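Local structure of Melibiose/raffinose/stachyose-binding protein MelE (Bacillus subtilis subsp. subtilis str. 168, 4R6H) at residues Ala55-Glu60 with Ile64-His69; Asp164-Ala169 with Lys236-Glu241; Glu258-Asn263 with Gln276-Ile281. The protein binds melibiose, raffinose and stachyose as the solute-binding component of the MelEDC-MsmX ABC transporter that imports them. One frame throughout, in Å; residues are numbered along the deposited sequence. Where two conformers were deposited one is given.

Contact 1 of 3, residues Ala55-Glu60 with Ile64-His69; sequences AAFEKE and IHVSLH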
loop_
_atom_site.group_PDB
_atom_site.type_symbol
_atom_site.label_atom_id
_atom_site.label_comp_id
_atom_site.label_asym_id
_atom_site.label_seq_id
_atom_site.Cartn_x
_atom_site.Cartn_y
_atom_site.Cartn_z
ATOM N N ALA A 55 -9.742 18.603 -16.533
ATOM C CA ALA A 55 -10.520 19.351 -17.534
ATOM C C ALA A 55 -11.680 20.162 -16.913
ATOM O O ALA A 55 -11.974 21.290 -17.343
ATOM C CB ALA A 55 -11.012 18.416 -18.608
ATOM N N ALA A 56 -12.340 19.601 -15.910
ATOM C CA ALA A 56 -13.389 20.268 -15.192
ATOM C C ALA A 56 -12.849 21.444 -14.409
ATOM O O ALA A 56 -13.475 22.501 -14.332
ATOM C CB ALA A 56 -14.126 19.284 -14.289
ATOM N N PHE A 57 -11.654 21.289 -13.844
ATOM C CA PHE A 57 -11.004 22.427 -13.176
ATOM C C PHE A 57 -10.741 23.575 -14.157
ATOM O O PHE A 57 -10.933 24.756 -13.813
ATOM C CB PHE A 57 -9.703 21.962 -12.546
ATOM C CG PHE A 57 -8.910 23.038 -11.869
ATOM C CD1 PHE A 57 -9.194 23.427 -10.589
ATOM C CD2 PHE A 57 -7.842 23.670 -12.539
ATOM C CE1 PHE A 57 -8.423 24.394 -9.946
ATOM C CE2 PHE A 57 -7.076 24.625 -11.909
ATOM C CZ PHE A 57 -7.365 24.995 -10.619
ATOM N N GLU A 58 -10.279 23.211 -15.352
ATOM C CA GLU A 58 -9.990 24.198 -16.408
ATOM C C GLU A 58 -11.251 24.960 -16.820
ATOM O O GLU A 58 -11.145 26.155 -17.162
ATOM C CB GLU A 58 -9.348 23.560 -17.606
ATOM C CG GLU A 58 -7.930 23.076 -17.342
ATOM C CD GLU A 58 -7.319 22.348 -18.509
ATOM O OE1 GLU A 58 -8.034 22.098 -19.498
ATOM O OE2 GLU A 58 -6.143 22.005 -18.439
ATOM N N LYS A 59 -12.432 24.337 -16.754
ATOM C CA LYS A 59 -13.692 25.068 -17.077
ATOM C C LYS A 59 -13.958 26.222 -16.112
ATOM O O LYS A 59 -14.453 27.276 -16.508
ATOM C CB LYS A 59 -14.912 24.130 -17.120
ATOM C CG LYS A 59 -14.966 23.269 -18.374
ATOM C CD LYS A 59 -15.811 22.024 -18.149
ATOM C CE LYS A 59 -15.227 20.772 -18.803
ATOM N NZ LYS A 59 -15.347 19.551 -17.941
ATOM N N GLU A 60 -13.580 26.032 -14.853
ATOM C CA GLU A 60 -13.716 27.004 -13.792
ATOM C C GLU A 60 -12.551 28.018 -13.746
ATOM O O GLU A 60 -12.624 29.039 -13.071
ATOM C CB GLU A 60 -13.796 26.226 -12.479
ATOM C CG GLU A 60 -14.664 26.831 -11.425
ATOM C CD GLU A 60 -14.787 25.920 -10.225
ATOM O OE1 GLU A 60 -14.260 26.318 -9.177
ATOM O OE2 GLU A 60 -15.420 24.842 -10.348
ATOM N N ILE A 64 -5.872 28.621 -16.795
ATOM C CA ILE A 64 -4.951 27.556 -16.365
ATOM C C ILE A 64 -5.002 26.388 -17.339
ATOM O O ILE A 64 -6.063 25.896 -17.684
ATOM C CB ILE A 64 -5.241 27.111 -14.908
ATOM C CG1 ILE A 64 -5.072 28.306 -13.956
ATOM C CG2 ILE A 64 -4.365 25.923 -14.520
ATOM C CD1 ILE A 64 -5.703 28.149 -12.571
ATOM N N HIS A 65 -3.836 25.952 -17.762
ATOM C CA HIS A 65 -3.682 24.709 -18.464
ATOM C C HIS A 65 -3.021 23.735 -17.466
ATOM O O HIS A 65 -1.898 23.968 -17.029
ATOM C CB HIS A 65 -2.783 24.892 -19.696
ATOM C CG HIS A 65 -2.243 23.606 -20.222
ATOM N ND1 HIS A 65 -3.047 22.622 -20.757
ATOM C CD2 HIS A 65 -0.979 23.122 -20.251
ATOM C CE1 HIS A 65 -2.296 21.589 -21.106
ATOM N NE2 HIS A 65 -1.040 21.867 -20.808
ATOM N N VAL A 66 -3.729 22.650 -17.157
ATOM C CA VAL A 66 -3.202 21.642 -16.260
ATOM C C VAL A 66 -2.356 20.668 -17.069
ATOM O O VAL A 66 -2.833 20.045 -18.026
ATOM C CB VAL A 66 -4.315 20.922 -15.515
ATOM C CG1 VAL A 66 -3.685 19.795 -14.676
ATOM C CG2 VAL A 66 -5.154 21.887 -14.691
ATOM N N SER A 67 -1.096 20.538 -16.681
ATOM C CA SER A 67 -0.155 19.617 -17.319
ATOM C C SER A 67 0.064 18.463 -16.334
ATOM O O SER A 67 0.850 18.572 -15.391
ATOM C CB SER A 67 1.166 20.299 -17.649
ATOM O OG SER A 67 2.064 19.380 -18.282
ATOM N N LEU A 68 -0.640 17.373 -16.620
ATOM C CA LEU A 68 -0.657 16.172 -15.793
ATOM C C LEU A 68 0.342 15.177 -16.344
ATOM O O LEU A 68 0.294 14.812 -17.531
ATOM C CB LEU A 68 -2.050 15.531 -15.810
ATOM C CG LEU A 68 -2.903 15.586 -14.563
ATOM C CD1 LEU A 68 -4.261 14.968 -14.899
ATOM C CD2 LEU A 68 -2.189 14.906 -13.387
ATOM N N HIS A 69 1.249 14.733 -15.478
ATOM C CA HIS A 69 2.289 13.777 -15.821
ATOM C C HIS A 69 2.146 12.521 -15.001
ATOM O O HIS A 69 2.036 12.589 -13.763
ATOM C CB HIS A 69 3.650 14.360 -15.485
ATOM C CG HIS A 69 4.008 15.564 -16.287
ATOM N ND1 HIS A 69 5.049 15.565 -17.192
ATOM C CD2 HIS A 69 3.477 16.812 -16.321
ATOM C CE1 HIS A 69 5.141 16.760 -17.750
ATOM N NE2 HIS A 69 4.200 17.534 -17.243
HETATM O O HOH W 1 -5.152 19.620 -19.217
#
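The carboxylate of Glu-58 reaches from the helix to the backbone of the neighbouring strand, where its OE2 accepts the N-H of Val-66 at 2.8 Å from N. The bond is nearly straight (168° at the hydrogen) and uses the anti lone pair of OE2, the one directed away from OE1. A water makes a second link: it donates both to OE2, 2.7 Å off, and to the carbonyl O of Val-66, so that one carboxylate oxygen serves both the N-H and, through the water, the C=O of the same strand residue. The chain of Glu-58 leaves the helix with CG opposite the carbonyl carbon (chi1 -69°), which brings CG to 3.4 Å from the carbonyl O of Ile-64; beyond CG it runs extended and takes the carboxylate on to Val-66 N. Helix 44-60 is the crossover helix of a beta-alpha-beta unit between the parallel strands 33-38 and 64-69, and the short connection after it turns the chain back, leaving helix and strand segments almost antiparallel, their axes 8.1 Å apart. His-65, on the other side of the strand, is exposed, whereas Ile-64 and Val-66 point at the helix and meet Phe-57. With CG anti to the backbone N (chi1 178°), the ring of Phe-57 is turned toward the strand; CD1 of Ile-64 approaches it obliquely, 3.8 Å from CE2, while CG2 of Ile-64 lies at the ring edge, in its plane. CG2 of Val-66 comes obliquely to CD2 of the same ring at 3.9 Å, the two side chains crossing at about a right angle. Phe-326 and Phe-329 of helix 320-331 add edge-to-face ring contacts to Phe-57, and His-61 stacks on it.

Contact 2 of 3, residues Asp164-Ala169 with Lys236-Glu241; sequences DDFIKA and KQMQKE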
loop_
_atom_site.group_PDB
_atom_site.type_symbol
_atom_site.label_atom_id
_atom_site.label_comp_id
_atom_site.label_asym_id
_atom_site.label_seq_id
_atom_site.Cartn_x
_atom_site.Cartn_y
_atom_site.Cartn_z
ATOM N N ASP A 164 -1.025 -17.429 14.079
ATOM C CA ASP A 164 -1.257 -18.831 14.433
ATOM C C ASP A 164 -2.623 -19.327 13.954
ATOM O O ASP A 164 -2.723 -20.423 13.402
ATOM C CB ASP A 164 -1.051 -19.076 15.932
ATOM C CG ASP A 164 0.430 -19.048 16.353
ATOM O OD1 ASP A 164 1.325 -19.162 15.482
ATOM O OD2 ASP A 164 0.657 -18.902 17.581
ATOM N N ASP A 165 -3.644 -18.486 14.111
ATOM C CA ASP A 165 -4.966 -18.861 13.620
ATOM C C ASP A 165 -5.029 -18.896 12.092
ATOM O O ASP A 165 -5.723 -19.709 11.479
ATOM C CB ASP A 165 -6.015 -17.939 14.194
ATOM C CG ASP A 165 -6.345 -18.260 15.643
ATOM O OD1 ASP A 165 -5.969 -19.354 16.125
ATOM O OD2 ASP A 165 -6.932 -17.394 16.283
ATOM N N PHE A 166 -4.250 -18.021 11.444
ATOM C CA PHE A 166 -4.145 -18.029 9.985
ATOM C C PHE A 166 -3.564 -19.357 9.476
ATOM O O PHE A 166 -4.102 -20.014 8.616
ATOM C CB PHE A 166 -3.297 -16.794 9.570
ATOM C CG PHE A 166 -3.070 -16.651 8.073
ATOM C CD1 PHE A 166 -4.057 -16.884 7.117
ATOM C CD2 PHE A 166 -1.819 -16.247 7.623
ATOM C CE1 PHE A 166 -3.796 -16.762 5.776
ATOM C CE2 PHE A 166 -1.562 -16.077 6.285
ATOM C CZ PHE A 166 -2.552 -16.344 5.354
ATOM N N ILE A 167 -2.405 -19.718 10.027
ATOM C CA ILE A 167 -1.734 -20.952 9.626
ATOM C C ILE A 167 -2.647 -22.175 9.912
ATOM O O ILE A 167 -2.739 -23.057 9.087
ATOM C CB ILE A 167 -0.373 -21.081 10.325
ATOM C CG1 ILE A 167 0.555 -19.985 9.823
ATOM C CG2 ILE A 167 0.196 -22.486 10.119
ATOM C CD1 ILE A 167 1.811 -19.912 10.642
ATOM N N LYS A 168 -3.335 -22.147 11.051
ATOM C CA LYS A 168 -4.281 -23.226 11.365
ATOM C C LYS A 168 -5.393 -23.310 10.303
ATOM O O LYS A 168 -5.711 -24.400 9.786
ATOM C CB LYS A 168 -4.865 -23.031 12.743
ATOM C CG LYS A 168 -5.760 -24.172 13.219
ATOM C CD LYS A 168 -6.018 -23.967 14.713
ATOM C CE LYS A 168 -7.213 -24.740 15.216
ATOM N NZ LYS A 168 -7.412 -24.396 16.653
ATOM N N ALA A 169 -5.909 -22.153 9.884
ATOM C CA ALA A 169 -6.890 -22.160 8.791
ATOM C C ALA A 169 -6.341 -22.760 7.507
ATOM O O ALA A 169 -7.022 -23.475 6.796
ATOM C CB ALA A 169 -7.402 -20.745 8.522
ATOM N N LYS A 236 8.738 -20.609 5.132
ATOM C CA LYS A 236 9.289 -21.922 4.893
ATOM C C LYS A 236 8.363 -23.024 5.414
ATOM O O LYS A 236 8.206 -24.016 4.705
ATOM C CB LYS A 236 10.692 -22.039 5.506
ATOM C CG LYS A 236 11.399 -23.344 5.080
ATOM C CD LYS A 236 11.748 -23.275 3.594
ATOM C CE LYS A 236 12.508 -24.506 3.137
ATOM N NZ LYS A 236 12.873 -24.372 1.708
ATOM N N GLN A 237 7.758 -22.806 6.578
ATOM C CA GLN A 237 6.691 -23.710 7.069
ATOM C C GLN A 237 5.560 -23.854 6.076
ATOM O O GLN A 237 5.124 -24.958 5.711
ATOM C CB GLN A 237 6.138 -23.207 8.373
ATOM C CG GLN A 237 7.092 -23.329 9.509
ATOM C CD GLN A 237 6.595 -22.601 10.728
ATOM O OE1 GLN A 237 5.363 -22.460 10.954
ATOM N NE2 GLN A 237 7.535 -22.131 11.537
ATOM N N MET A 238 5.105 -22.728 5.549
ATOM C CA MET A 238 4.010 -22.784 4.588
ATOM C C MET A 238 4.421 -23.546 3.349
ATOM O O MET A 238 3.661 -24.320 2.811
ATOM C CB MET A 238 3.576 -21.352 4.207
ATOM C CG MET A 238 3.010 -20.600 5.382
ATOM S SD MET A 238 2.723 -18.840 4.975
ATOM C CE MET A 238 1.753 -18.320 6.376
ATOM N N GLN A 239 5.629 -23.309 2.846
ATOM C CA GLN A 239 6.091 -24.061 1.696
ATOM C C GLN A 239 6.167 -25.563 2.004
ATOM O O GLN A 239 5.616 -26.409 1.303
ATOM C CB GLN A 239 7.455 -23.539 1.270
ATOM C CG GLN A 239 8.009 -24.215 0.039
ATOM C CD GLN A 239 9.515 -24.070 -0.072
ATOM O OE1 GLN A 239 10.239 -24.360 0.879
ATOM N NE2 GLN A 239 9.988 -23.644 -1.230
ATOM N N LYS A 240 6.872 -25.908 3.055
ATOM C CA LYS A 240 7.098 -27.330 3.335
ATOM C C LYS A 240 5.803 -28.097 3.566
ATOM O O LYS A 240 5.679 -29.263 3.134
ATOM C CB LYS A 240 8.008 -27.504 4.529
ATOM C CG LYS A 240 8.692 -28.872 4.532
ATOM C CD LYS A 240 9.673 -29.015 5.670
ATOM C CE LYS A 240 10.224 -30.440 5.768
ATOM N NZ LYS A 240 10.697 -30.744 7.162
ATOM N N GLU A 241 4.851 -27.436 4.235
ATOM C CA GLU A 241 3.570 -28.037 4.614
ATOM C C GLU A 241 2.505 -27.945 3.542
ATOM O O GLU A 241 1.351 -28.321 3.787
ATOM C CB GLU A 241 3.081 -27.392 5.864
ATOM C CG GLU A 241 4.035 -27.610 7.037
ATOM C CD GLU A 241 3.698 -26.811 8.253
ATOM O OE1 GLU A 241 2.497 -26.524 8.463
ATOM O OE2 GLU A 241 4.606 -26.424 9.028
#
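A single methyl group carries the close packing here: CE of Met-238 lies 4.0 Å from CG1 of Ile-167 and an equal 4.0 Å from CE2 of Phe-166. It approaches the phenylalanine ring obliquely, and the methionine chain crosses both partners at about a right angle. Met-238 gets there by sending CG off opposite its carbonyl carbon (chi1 -64°) and then staying extended through SD, which brings the terminal methyl across to the partner helix. The two helices run nearly parallel: the axes of the short segments are 11.8 Å apart, inclined by only 9°, and the buried surface is a modest 158 Å². All three of these side chains are buried, and no hydrogen bond joins the segments. The other side of the interface is looser and polar. Gln-237, partly exposed, brings OE1 no closer than 4.4 Å to CD1 of Ile-167, and Glu-241, the first residue past the end of its helix, meets Arg-171 further along helix 163-177. On the part of helix 229-240 turned from this contact, Lys-236 NZ donates to OE1 of Gln-239 at 2.8 Å, and both side chains lead on to Asp-397, the lysine by a salt bridge. Around this pair of helices, Met-238 also packs on Leu-170 of helix 163-177 and on Ile-244, while the ring of Phe-166 makes edge-to-face contacts with Phe-184 of strand 182-185 and Phe-267 of strand 265-269, adjacent parallel strands of the mixed sheet.

Contact 3 of 3, residues Glu258-Asn263 with Gln276-Ile281; sequences ELMAQN and QDVAQI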
loop_
_atom_site.group_PDB
_atom_site.type_symbol
_atom_site.label_atom_id
_atom_site.label_comp_id
_atom_site.label_asym_id
_atom_site.label_seq_id
_atom_site.Cartn_x
_atom_site.Cartn_y
_atom_site.Cartn_z
ATOM N N GLU A 258 -8.349 -15.578 -12.686
ATOM C CA GLU A 258 -8.998 -16.807 -13.169
ATOM C C GLU A 258 -8.997 -17.897 -12.081
ATOM O O GLU A 258 -10.034 -18.550 -11.848
ATOM C CB GLU A 258 -8.332 -17.355 -14.464
ATOM C CG GLU A 258 -8.889 -18.715 -14.928
ATOM C CD GLU A 258 -8.482 -19.157 -16.340
ATOM O OE1 GLU A 258 -7.839 -18.361 -17.052
ATOM O OE2 GLU A 258 -8.810 -20.315 -16.744
ATOM N N LEU A 259 -7.905 -18.076 -11.361
ATOM C CA LEU A 259 -7.863 -19.116 -10.337
ATOM C C LEU A 259 -8.804 -18.788 -9.171
ATOM O O LEU A 259 -9.523 -19.670 -8.667
ATOM C CB LEU A 259 -6.456 -19.351 -9.790
ATOM C CG LEU A 259 -5.504 -20.004 -10.751
ATOM C CD1 LEU A 259 -4.096 -19.915 -10.151
ATOM C CD2 LEU A 259 -5.872 -21.452 -11.076
ATOM N N MET A 260 -8.839 -17.529 -8.739
ATOM C CA MET A 260 -9.720 -17.135 -7.673
ATOM C C MET A 260 -11.202 -17.328 -8.089
ATOM O O MET A 260 -12.008 -17.818 -7.315
ATOM C CB MET A 260 -9.392 -15.679 -7.282
ATOM C CG MET A 260 -10.054 -15.148 -6.014
ATOM S SD MET A 260 -9.897 -16.127 -4.496
ATOM C CE MET A 260 -8.990 -15.082 -3.402
ATOM N N ALA A 261 -11.516 -16.951 -9.320
ATOM C CA ALA A 261 -12.893 -17.111 -9.847
ATOM C C ALA A 261 -13.294 -18.568 -10.003
ATOM O O ALA A 261 -14.481 -18.846 -10.111
ATOM C CB ALA A 261 -12.993 -16.434 -11.183
ATOM N N GLN A 262 -12.336 -19.486 -10.045
ATOM C CA GLN A 262 -12.623 -20.914 -10.169
ATOM C C GLN A 262 -12.634 -21.606 -8.816
ATOM O O GLN A 262 -12.620 -22.836 -8.735
ATOM C CB GLN A 262 -11.604 -21.542 -11.113
ATOM C CG GLN A 262 -11.828 -21.133 -12.535
ATOM C CD GLN A 262 -10.665 -21.500 -13.464
ATOM O OE1 GLN A 262 -9.686 -22.137 -13.065
ATOM N NE2 GLN A 262 -10.782 -21.081 -14.706
ATOM N N ASN A 263 -12.696 -20.842 -7.703
ATOM C CA ASN A 263 -12.696 -21.443 -6.369
ATOM C C ASN A 263 -11.470 -22.322 -6.096
ATOM O O ASN A 263 -11.540 -23.297 -5.326
ATOM C CB ASN A 263 -13.995 -22.250 -6.124
ATOM C CG ASN A 263 -15.204 -21.360 -5.972
ATOM O OD1 ASN A 263 -15.353 -20.630 -4.977
ATOM N ND2 ASN A 263 -16.085 -21.404 -6.940
ATOM N N GLN A 276 -13.589 -7.307 -7.222
ATOM C CA GLN A 276 -14.405 -6.738 -8.291
ATOM C C GLN A 276 -14.084 -7.417 -9.625
ATOM O O GLN A 276 -14.973 -7.671 -10.477
ATOM C CB GLN A 276 -14.232 -5.197 -8.330
ATOM C CG GLN A 276 -12.839 -4.631 -8.712
ATOM C CD GLN A 276 -12.533 -3.187 -8.264
ATOM O OE1 GLN A 276 -12.127 -2.334 -9.066
ATOM N NE2 GLN A 276 -12.654 -2.944 -7.015
ATOM N N ASP A 277 -12.820 -7.749 -9.830
ATOM C CA ASP A 277 -12.386 -8.394 -11.063
ATOM C C ASP A 277 -12.934 -9.824 -11.167
ATOM O O ASP A 277 -13.367 -10.257 -12.244
ATOM C CB ASP A 277 -10.874 -8.424 -11.160
ATOM C CG ASP A 277 -10.262 -7.055 -11.337
ATOM O OD1 ASP A 277 -10.983 -6.126 -11.778
ATOM O OD2 ASP A 277 -9.054 -6.966 -10.966
ATOM N N VAL A 278 -12.909 -10.550 -10.054
ATOM C CA VAL A 278 -13.452 -11.901 -9.999
ATOM C C VAL A 278 -14.968 -11.885 -10.225
ATOM O O VAL A 278 -15.478 -12.720 -10.970
ATOM C CB VAL A 278 -13.114 -12.534 -8.605
ATOM C CG1 VAL A 278 -13.967 -13.768 -8.301
ATOM C CG2 VAL A 278 -11.647 -12.889 -8.555
ATOM N N ALA A 279 -15.659 -10.934 -9.589
ATOM C CA ALA A 279 -17.125 -10.822 -9.746
ATOM C C ALA A 279 -17.536 -10.628 -11.185
ATOM O O ALA A 279 -18.622 -11.110 -11.586
ATOM C CB ALA A 279 -17.658 -9.711 -8.879
ATOM N N GLN A 280 -16.696 -9.964 -11.987
ATOM C CA GLN A 280 -17.007 -9.767 -13.402
ATOM C C GLN A 280 -16.970 -11.064 -14.203
ATOM O O GLN A 280 -17.691 -11.198 -15.205
ATOM C CB GLN A 280 -16.059 -8.725 -14.023
ATOM C CG GLN A 280 -16.174 -7.335 -13.403
ATOM C CD GLN A 280 -17.426 -6.582 -13.818
ATOM O OE1 GLN A 280 -18.347 -6.367 -13.009
ATOM N NE2 GLN A 280 -17.470 -6.171 -15.081
ATOM N N ILE A 281 -16.142 -11.999 -13.788
ATOM C CA ILE A 281 -15.967 -13.275 -14.476
ATOM C C ILE A 281 -16.898 -14.371 -13.889
ATOM O O ILE A 281 -17.475 -15.210 -14.604
ATOM C CB ILE A 281 -14.489 -13.714 -14.386
ATOM C CG1 ILE A 281 -13.667 -12.813 -15.337
ATOM C CG2 ILE A 281 -14.321 -15.169 -14.746
ATOM C CD1 ILE A 281 -12.217 -12.719 -14.943
#
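The backbones come close where Ala-261 faces Val-278, their CA atoms 5.2 Å apart, as the end of helix 256-261 passes helix 274-281. A Schellman motif closes the first helix, with Asn-263, at positive phi, as its C-prime residue, and the chain then enters strand 265-269 before returning in the second helix. The lack of a side chain beyond CB in Ala-261 is consistent with this approach: CG1 of Val-278 lies 3.8 Å from its CA and 4.0 Å from its CB. The other branch, CG2, sits 3.8 Å from CB of Met-260. CG1, anti to the backbone N (chi1 164°), faces Ala-261, while CG2, anti to the carbonyl carbon, faces Met-260. With an alanine here both valine methyls are gone, and Ala-261 is likely to keep only its Ile-281 neighbour across the two segments, while a gap opens beside CB of Met-260. Val-278 and Met-260 both extend the apolar packing to Val-287 of strand 287-291, and Ala-261 O accepts a hydrogen bond from Asn-282 ND2. Ile-281, itself exposed, points toward the first helix and sets its CG2 4.0 Å from CB of Ala-261.

The three contacts follow one another along the chain without overlapping. Contact 1, within the beta-alpha-beta unit near the N-terminus, lies across the centre of the chain from contact 2, their centres about 51 Å apart. Contacts 2 and 3 are closer neighbours, with centres about 24 Å and nearest atoms about 11 Å apart; helices 229-240 and 256-261 are consecutive in the chain, and both contacts pack against strands of the same mixed sheet. Contact 1 is about 37 Å from contact 3, centre to centre. The structure is an open conformation of this sugar-binding protein; none of the contacts includes a bound sugar: contacts 2 and 3 are apolar packing, and contact 1 adds a hydrogen bond.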